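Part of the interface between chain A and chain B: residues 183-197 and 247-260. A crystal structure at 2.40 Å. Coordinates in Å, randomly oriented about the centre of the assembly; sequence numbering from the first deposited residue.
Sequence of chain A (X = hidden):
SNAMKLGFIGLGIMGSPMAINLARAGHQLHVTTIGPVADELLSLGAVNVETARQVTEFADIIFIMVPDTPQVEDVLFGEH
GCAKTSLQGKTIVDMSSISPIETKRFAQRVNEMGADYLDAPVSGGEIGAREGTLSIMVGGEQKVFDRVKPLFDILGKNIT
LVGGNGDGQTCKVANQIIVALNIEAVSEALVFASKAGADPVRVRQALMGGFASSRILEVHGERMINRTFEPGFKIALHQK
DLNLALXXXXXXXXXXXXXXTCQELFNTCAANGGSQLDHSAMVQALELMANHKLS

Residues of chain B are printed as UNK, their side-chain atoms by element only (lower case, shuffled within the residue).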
# COMPACT_ATOMS: atom_id res chain seq x y z
N ILE A 183 -14.13 3.44 -6.50
CA ILE A 183 -14.36 4.76 -5.92
C ILE A 183 -13.02 5.42 -5.60
O ILE A 183 -12.83 6.60 -5.85
CB ILE A 183 -15.21 4.68 -4.61
CG1 ILE A 183 -16.65 4.28 -4.96
CG2 ILE A 183 -15.23 6.02 -3.91
CD1 ILE A 183 -17.55 3.99 -3.74
N GLU A 184 -12.08 4.64 -5.06
CA GLU A 184 -10.78 5.20 -4.71
C GLU A 184 -10.03 5.60 -5.98
O GLU A 184 -9.33 6.61 -6.01
CB GLU A 184 -9.99 4.18 -3.89
CG GLU A 184 -8.86 4.77 -3.05
CD GLU A 184 -7.58 4.98 -3.82
OE1 GLU A 184 -7.42 4.36 -4.90
OE2 GLU A 184 -6.71 5.74 -3.33
N ALA A 185 -10.19 4.81 -7.03
CA ALA A 185 -9.52 5.11 -8.28
C ALA A 185 -9.98 6.46 -8.85
O ALA A 185 -9.16 7.31 -9.20
CB ALA A 185 -9.74 3.99 -9.29
N VAL A 186 -11.29 6.66 -8.94
CA VAL A 186 -11.82 7.92 -9.46
C VAL A 186 -11.30 9.09 -8.59
O VAL A 186 -11.01 10.17 -9.11
CB VAL A 186 -13.38 7.90 -9.48
CG1 VAL A 186 -13.94 9.17 -10.12
CG2 VAL A 186 -13.86 6.66 -10.25
N SER A 187 -11.18 8.85 -7.29
CA SER A 187 -10.69 9.87 -6.35
C SER A 187 -9.23 10.29 -6.62
O SER A 187 -8.89 11.48 -6.59
CB SER A 187 -10.78 9.34 -4.91
OG SER A 187 -12.10 8.91 -4.58
N GLU A 188 -8.37 9.31 -6.89
CA GLU A 188 -6.97 9.58 -7.15
C GLU A 188 -6.76 10.29 -8.48
O GLU A 188 -5.92 11.18 -8.60
CB GLU A 188 -6.16 8.27 -7.12
CG GLU A 188 -5.78 7.81 -5.73
CD GLU A 188 -4.78 6.64 -5.73
OE1 GLU A 188 -3.89 6.59 -6.61
OE2 GLU A 188 -4.88 5.79 -4.82
N ALA A 189 -7.52 9.87 -9.49
CA ALA A 189 -7.44 10.45 -10.83
C ALA A 189 -7.95 11.89 -10.90
O ALA A 189 -7.30 12.76 -11.49
CB ALA A 189 -8.22 9.57 -11.80
N LEU A 190 -9.10 12.15 -10.30
CA LEU A 190 -9.68 13.49 -10.31
C LEU A 190 -8.94 14.48 -9.39
O LEU A 190 -8.66 15.61 -9.80
CB LEU A 190 -11.17 13.42 -9.97
CG LEU A 190 -12.01 12.71 -11.05
CD1 LEU A 190 -13.45 12.57 -10.60
CD2 LEU A 190 -11.97 13.51 -12.32
N VAL A 191 -8.60 14.06 -8.17
CA VAL A 191 -7.86 14.95 -7.27
C VAL A 191 -6.58 15.36 -8.01
O VAL A 191 -6.21 16.54 -8.05
CB VAL A 191 -7.51 14.27 -5.92
CG1 VAL A 191 -6.58 15.13 -5.10
CG2 VAL A 191 -8.77 14.03 -5.14
N PHE A 192 -5.92 14.39 -8.64
CA PHE A 192 -4.71 14.65 -9.40
C PHE A 192 -4.99 15.59 -10.58
O PHE A 192 -4.28 16.57 -10.79
CB PHE A 192 -4.15 13.35 -9.96
CG PHE A 192 -3.38 13.53 -11.23
CD1 PHE A 192 -2.09 14.04 -11.21
CD2 PHE A 192 -3.98 13.26 -12.45
CE1 PHE A 192 -1.41 14.28 -12.39
CE2 PHE A 192 -3.30 13.51 -13.64
CZ PHE A 192 -2.02 14.02 -13.61
N ALA A 193 -6.01 15.26 -11.38
CA ALA A 193 -6.37 16.09 -12.53
C ALA A 193 -6.65 17.49 -12.03
O ALA A 193 -6.27 18.47 -12.66
CB ALA A 193 -7.62 15.53 -13.22
N SER A 194 -7.31 17.59 -10.89
CA SER A 194 -7.64 18.90 -10.35
C SER A 194 -6.39 19.68 -9.97
O SER A 194 -6.19 20.79 -10.46
CB SER A 194 -8.55 18.76 -9.14
OG SER A 194 -8.82 20.04 -8.60
N LYS A 195 -5.56 19.10 -9.10
CA LYS A 195 -4.33 19.77 -8.66
C LYS A 195 -3.39 20.05 -9.83
O LYS A 195 -2.48 20.87 -9.73
CB LYS A 195 -3.61 18.93 -7.59
CG LYS A 195 -2.45 19.67 -6.91
CD LYS A 195 -2.01 19.01 -5.59
CE LYS A 195 -1.11 19.94 -4.78
NZ LYS A 195 -0.71 19.41 -3.44
N ALA A 196 -3.63 19.38 -10.96
CA ALA A 196 -2.81 19.59 -12.15
C ALA A 196 -3.33 20.80 -12.94
O ALA A 196 -2.68 21.29 -13.86
CB ALA A 196 -2.82 18.32 -13.03
N GLY A 197 -4.50 21.30 -12.55
CA GLY A 197 -5.08 22.44 -13.24
C GLY A 197 -6.21 22.16 -14.21
O GLY A 197 -6.77 23.09 -14.81
N UNK B 247 5.58 10.53 -11.21
CA UNK B 247 6.50 11.66 -11.23
C UNK B 247 5.72 12.95 -11.12
O UNK B 247 6.19 13.90 -10.49
o UNK B 247 9.86 11.30 -10.75
n UNK B 247 9.31 9.11 -10.83
c UNK B 247 8.44 10.58 -12.58
c UNK B 247 7.39 11.69 -12.48
c UNK B 247 9.26 10.36 -11.30
N UNK B 248 4.52 13.01 -11.72
CA UNK B 248 3.69 14.21 -11.65
C UNK B 248 3.21 14.37 -10.22
O UNK B 248 3.19 15.47 -9.67
o UNK B 248 2.92 13.93 -13.92
c UNK B 248 2.49 14.10 -12.58
N UNK B 249 2.82 13.24 -9.64
CA UNK B 249 2.37 13.19 -8.26
C UNK B 249 3.49 13.77 -7.38
O UNK B 249 3.25 14.56 -6.47
c UNK B 249 2.10 11.75 -7.87
N UNK B 250 4.73 13.37 -7.66
CA UNK B 250 5.83 13.88 -6.87
C UNK B 250 5.95 15.39 -7.06
O UNK B 250 6.05 16.13 -6.09
n UNK B 250 12.08 13.70 -7.08
c UNK B 250 8.32 13.58 -6.36
c UNK B 250 10.82 13.80 -6.27
c UNK B 250 9.64 13.08 -6.93
c UNK B 250 7.15 13.21 -7.25
N UNK B 251 5.93 15.84 -8.31
CA UNK B 251 6.04 17.27 -8.59
C UNK B 251 4.88 18.09 -8.01
O UNK B 251 5.10 19.17 -7.47
c UNK B 251 6.14 17.50 -10.10
N UNK B 252 3.66 17.59 -8.10
CA UNK B 252 2.51 18.31 -7.56
C UNK B 252 2.22 18.01 -6.08
O UNK B 252 1.29 18.58 -5.51
c UNK B 252 1.36 18.35 -9.86
c UNK B 252 1.83 19.77 -9.98
c UNK B 252 1.25 17.99 -8.38
c UNK B 252 0.03 18.16 -10.54
N UNK B 253 3.02 17.13 -5.47
CA UNK B 253 2.87 16.70 -4.07
C UNK B 253 1.51 16.03 -3.88
O UNK B 253 0.65 16.52 -3.15
c UNK B 253 3.02 17.90 -3.09
N UNK B 254 1.31 14.92 -4.58
CA UNK B 254 0.05 14.18 -4.49
C UNK B 254 0.32 12.80 -3.94
O UNK B 254 1.29 12.14 -4.31
c UNK B 254 -2.65 15.39 -5.80
c UNK B 254 -1.30 15.23 -6.47
c UNK B 254 -0.59 14.03 -5.87
c UNK B 254 -1.49 15.03 -7.96
N UNK B 255 -0.57 12.36 -3.05
CA UNK B 255 -0.44 11.03 -2.46
C UNK B 255 -1.40 10.09 -3.21
O UNK B 255 -2.60 10.10 -2.95
c UNK B 255 -0.51 9.79 -0.25
o UNK B 255 -0.74 8.70 -0.78
c UNK B 255 -0.82 11.08 -0.98
n UNK B 255 -0.00 9.90 0.96
N UNK B 256 -0.87 9.31 -4.14
CA UNK B 256 -1.69 8.36 -4.91
C UNK B 256 -1.31 6.94 -4.49
O UNK B 256 -0.63 6.21 -5.23
c UNK B 256 -1.76 9.95 -8.44
c UNK B 256 -1.45 9.99 -6.96
c UNK B 256 -1.48 8.55 -6.42
c UNK B 256 -2.49 10.87 -6.27
N UNK B 257 -1.77 6.52 -3.30
CA UNK B 257 -1.50 5.19 -2.73
C UNK B 257 -1.74 3.99 -3.62
O UNK B 257 -0.92 3.08 -3.63
c UNK B 257 -3.50 6.05 -1.84
c UNK B 257 -2.84 7.19 -2.55
c UNK B 257 -2.35 5.17 -1.48
N UNK B 258 -2.83 3.96 -4.36
CA UNK B 258 -3.08 2.79 -5.20
C UNK B 258 -2.37 2.82 -6.58
O UNK B 258 -2.15 1.78 -7.19
c UNK B 258 -5.17 2.02 -3.98
n UNK B 258 -6.37 1.46 -4.04
o UNK B 258 -4.54 2.13 -2.93
c UNK B 258 -4.59 2.55 -5.30
N UNK B 259 -1.99 4.00 -7.06
CA UNK B 259 -1.26 4.09 -8.32
C UNK B 259 0.16 3.59 -8.01
O UNK B 259 0.77 2.87 -8.81
c UNK B 259 -0.33 5.59 -10.08
o UNK B 259 -2.45 6.08 -9.10
c UNK B 259 -1.15 5.54 -8.83
N UNK B 260 0.70 3.98 -6.86
CA UNK B 260 2.05 3.56 -6.48
C UNK B 260 2.11 2.04 -6.37
O UNK B 260 3.05 1.42 -6.85
c UNK B 260 2.45 4.21 -5.17

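Position 247 has three side-chain carbons, the third carrying one oxygen and one nitrogen. It is out of reach of chain A. The amide makes it Gln B247.

Position 248 has one carbon followed by one oxygen. Its CB lies 3.9 Å from CE1 of Phe A192. This is Ser B248.

Position 249 has a single carbon, directed sideways, and makes no contact. It is Ala B249. Position 250 carries four carbons in a row ending in nitrogen, an extended chain out of reach of chain A. It is Lys B250. Position 251 again has one carbon and lies out of reach. It is Ala B251.

Position 252 has four carbons, forked at the second, and points toward chain A. The fork lies against Ala A196. The branching places it as leucine, Leu B252. Its CD1 lies 3.8 Å from CB of Ala A196, an apolar contact.

Position 253 has one carbon, and its carbonyl O accepts a hydrogen bond from NZ of Lys A195, at 3.2 Å. It is Ala B253. It has positive phi and is the first residue to leave the helix, in a Schellman motif.

Position 254 has four carbons forked at the second, pointing toward chain A. The branch ends meet Phe A192, Val A191 and Lys A195. It is Leu B254. CD1 meets the edge of the Phe A192 ring, 3.5 Å from CD1 of that residue. CD2 lies 4.0 Å from CG1 of Val A191 and 3.7 Å from CD of Lys A195. The aliphatic part of the lysine thus joins the apolar patch.

Position 255 has two carbons, the second carrying one oxygen and one nitrogen. It makes no contact with the chain A stretch. It is Asn B255.

Position 256 has four carbons forked at the second. One of its end carbons comes within reach of Phe A192. It is Leu B256, at the N-cap position of the next helix. Its CD1 lies 4.4 Å from CB of Phe A192.

Position 257 has three carbons closing a ring onto the backbone N. The ring lies against Glu A188. This is Pro B257. Its CG packs 3.3 Å from OE2 of Glu A188.

Position 258 has two carbons, the second bearing one oxygen and one nitrogen, and points toward chain A. Its backbone N donates to OE2 of Glu A188 at 2.8 Å, although the place of that oxygen is less sure. It is Asn B258.

Position 259 has one carbon carrying one oxygen and one carbon. The side-chain oxygen meets OE1 of Glu A188. It is Thr B259. OG1 donates to OE1 of Glu A188 at 2.9 Å, and the backbone N donates to the same OE1 at 3.2 Å.

Position 260 has one carbon and makes no contact. It is Ala B260.

The contact buries 595 Å², both sides summed. Glu A188 brings its carboxylate to the first turn of the second chain B helix, where the backbone N of Asn B258 and of Thr B259 donate to it. Lys A195 reaches a carbonyl where the first helix ends. Between these polar ends, Phe A192 and Val A191 pack against Leu B254.

Chain B, residues 247-260: QSAKALALNLPNTA
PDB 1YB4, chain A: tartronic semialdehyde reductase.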